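PDB 5BU6: BpsB (PgaB), Poly-beta-1,6-N-acetyl-D-glucosamine N-deacetylase from Bordetella bronchiseptica RB50, which removes N-acetyl groups from poly-beta-1,6-N-acetyl-D-glucosamine as a family 4 carbohydrate esterase and is required for biofilm formation. Local coordinates for residues 153-158 / 219-224. The protein carries 5 engineered substitutions. Sequence-based numbering, arbitrary orientation.
Sequences SHSHNL and VWPYGA. With NI (nickel (II) ion), chain C.
The nickel site of this family 4 carbohydrate esterase draws one ligand, His-154, from loop 153-158, with His-159 five residues on in the same loop, and segment 219-224 holds that ligand from behind. NE2 of His-154 binds nickel at 2.2 Å, with His-159, Asp-84 and two waters among the other ligands. ND1 of His-154 donates to the backbone O of Val-219 at 2.7 Å. The acceptor lies in the imidazole plane, whereas the nitrogen stands 39° out of the carbonyl plane. With the N-H at ND1 used in this way, NE2 is turned to the metal; this second-shell bond probably helps to hold the ring's rotation. With His-154 CG anti to its backbone N (chi1 -153°), the imidazole meets Pro-221, whose CG makes an off-centre CH-pi contact 4.2 Å from the His-154 ring centroid. Pro-221 CG also approaches the backbone O of His-154 to 3.4 Å, and CB of Val-219 packs against ND1 of His-154. A nearly straight bond from Val-219 N to Ser-153 O (2.8 Å) ties the two backbones together. Ser-155 OG shapes the metal-binding loop by donating to His-154 O (2.6 Å) and accepting from Leu-158 N (2.9 Å). Buried near the chain's centre, the contact joins the ends of strands 149-153 and 217-219; helix 189-211 packs against Ser-155 and Leu-158, while Trp-220 rests on helix 227-235.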
loop_
_atom_site.group_PDB
_atom_site.type_symbol
_atom_site.label_atom_id
_atom_site.label_comp_id
_atom_site.label_asym_id
_atom_site.label_seq_id
_atom_site.Cartn_x
_atom_site.Cartn_y
_atom_site.Cartn_z
ATOM N N SER A 153 -3.094 -5.405 2.602
ATOM C CA SER A 153 -1.734 -5.907 2.730
ATOM C C SER A 153 -0.760 -4.988 2.002
ATOM O O SER A 153 -1.014 -4.585 0.865
ATOM C CB SER A 153 -1.630 -7.326 2.174
ATOM O OG SER A 153 -0.306 -7.818 2.194
ATOM N N HIS A 154 0.354 -4.675 2.665
ATOM C CA HIS A 154 1.523 -4.080 1.999
ATOM C C HIS A 154 2.628 -5.131 1.928
ATOM O O HIS A 154 3.807 -4.792 1.941
ATOM C CB HIS A 154 1.998 -2.824 2.753
ATOM C CG HIS A 154 2.706 -1.832 1.893
ATOM N ND1 HIS A 154 2.643 -1.859 0.513
ATOM C CD2 HIS A 154 3.503 -0.784 2.213
ATOM C CE1 HIS A 154 3.378 -0.875 0.021
ATOM N NE2 HIS A 154 3.894 -0.196 1.032
ATOM N N SER A 155 2.200 -6.394 1.837
ATOM C CA SER A 155 3.013 -7.631 1.885
ATOM C C SER A 155 3.370 -7.984 3.335
ATOM O O SER A 155 3.139 -7.202 4.243
ATOM C CB SER A 155 4.293 -7.551 1.037
ATOM O OG SER A 155 5.347 -6.892 1.734
ATOM N N HIS A 156 3.895 -9.184 3.538
ATOM C CA HIS A 156 4.465 -9.568 4.831
ATOM C C HIS A 156 5.904 -9.074 4.888
ATOM O O HIS A 156 6.234 -8.229 5.688
ATOM C CB HIS A 156 4.405 -11.090 5.049
ATOM C CG HIS A 156 4.953 -11.541 6.372
ATOM N ND1 HIS A 156 4.444 -11.107 7.576
ATOM C CD2 HIS A 156 5.970 -12.382 6.675
ATOM C CE1 HIS A 156 5.120 -11.665 8.565
ATOM N NE2 HIS A 156 6.058 -12.440 8.045
ATOM N N ASN A 157 6.743 -9.589 4.007
ATOM C CA ASN A 157 8.149 -9.212 3.994
ATOM C C ASN A 157 8.663 -8.967 2.576
ATOM O O ASN A 157 9.725 -9.422 2.208
ATOM C CB ASN A 157 8.977 -10.294 4.690
ATOM C CG ASN A 157 10.387 -9.851 5.003
ATOM O OD1 ASN A 157 10.677 -8.649 5.099
ATOM N ND2 ASN A 157 11.280 -10.820 5.155
ATOM N N LEU A 158 7.891 -8.261 1.758
ATOM C CA LEU A 158 8.367 -7.948 0.408
ATOM C C LEU A 158 8.725 -6.478 0.278
ATOM O O LEU A 158 9.015 -6.006 -0.820
ATOM C CB LEU A 158 7.312 -8.310 -0.631
ATOM C CG LEU A 158 6.935 -9.788 -0.645
ATOM C CD1 LEU A 158 5.839 -9.986 -1.663
ATOM C CD2 LEU A 158 8.129 -10.666 -0.959
ATOM N N VAL A 219 -1.345 -3.689 -1.778
ATOM C CA VAL A 219 -0.623 -2.535 -2.293
ATOM C C VAL A 219 0.812 -2.974 -2.467
ATOM O O VAL A 219 1.495 -3.215 -1.481
ATOM C CB VAL A 219 -0.658 -1.319 -1.337
ATOM C CG1 VAL A 219 0.144 -0.126 -1.958
ATOM C CG2 VAL A 219 -2.103 -0.900 -1.045
ATOM N N TRP A 220 1.260 -3.097 -3.708
ATOM C CA TRP A 220 2.572 -3.649 -3.988
ATOM C C TRP A 220 3.667 -2.665 -3.560
ATOM O O TRP A 220 3.687 -1.548 -4.034
ATOM C CB TRP A 220 2.687 -3.960 -5.489
ATOM C CG TRP A 220 1.730 -5.069 -5.960
ATOM C CD1 TRP A 220 0.593 -4.922 -6.734
ATOM C CD2 TRP A 220 1.862 -6.466 -5.706
ATOM N NE1 TRP A 220 0.009 -6.152 -6.955
ATOM C CE2 TRP A 220 0.765 -7.119 -6.334
ATOM C CE3 TRP A 220 2.797 -7.242 -4.991
ATOM C CZ2 TRP A 220 0.589 -8.499 -6.278
ATOM C CZ3 TRP A 220 2.614 -8.621 -4.937
ATOM C CH2 TRP A 220 1.512 -9.233 -5.568
ATOM N N PRO A 221 4.592 -3.099 -2.682
ATOM C CA PRO A 221 5.747 -2.239 -2.387
ATOM C C PRO A 221 6.476 -1.816 -3.644
ATOM O O PRO A 221 6.678 -2.646 -4.539
ATOM C CB PRO A 221 6.637 -3.136 -1.515
ATOM C CG PRO A 221 5.642 -4.021 -0.788
ATOM C CD PRO A 221 4.571 -4.307 -1.841
ATOM N N TYR A 222 6.849 -0.534 -3.698
ATOM C CA TYR A 222 7.603 0.019 -4.801
ATOM C C TYR A 222 6.866 -0.131 -6.137
ATOM O O TYR A 222 7.468 0.046 -7.184
ATOM C CB TYR A 222 8.985 -0.633 -4.892
ATOM C CG TYR A 222 9.660 -0.794 -3.549
ATOM C CD1 TYR A 222 10.104 0.314 -2.836
ATOM C CD2 TYR A 222 9.853 -2.055 -2.990
ATOM C CE1 TYR A 222 10.719 0.173 -1.606
ATOM C CE2 TYR A 222 10.473 -2.208 -1.762
ATOM C CZ TYR A 222 10.903 -1.090 -1.077
ATOM O OH TYR A 222 11.516 -1.226 0.139
ATOM N N GLY A 223 5.570 -0.430 -6.090
ATOM C CA GLY A 223 4.799 -0.693 -7.298
ATOM C C GLY A 223 5.278 -1.911 -8.076
ATOM O O GLY A 223 4.991 -2.054 -9.271
ATOM N N ALA A 224 6.017 -2.798 -7.409
ATOM C CA ALA A 224 6.657 -3.913 -8.107
ATOM C C ALA A 224 5.775 -5.156 -8.144
ATOM O O ALA A 224 5.446 -5.747 -7.114
ATOM C CB ALA A 224 7.983 -4.241 -7.484
HETATM NI NI NI C . 5.492 1.280 1.346
HETATM O O HOH W 1 4.143 2.901 1.078
HETATM O O HOH W 2 6.912 2.902 1.573
#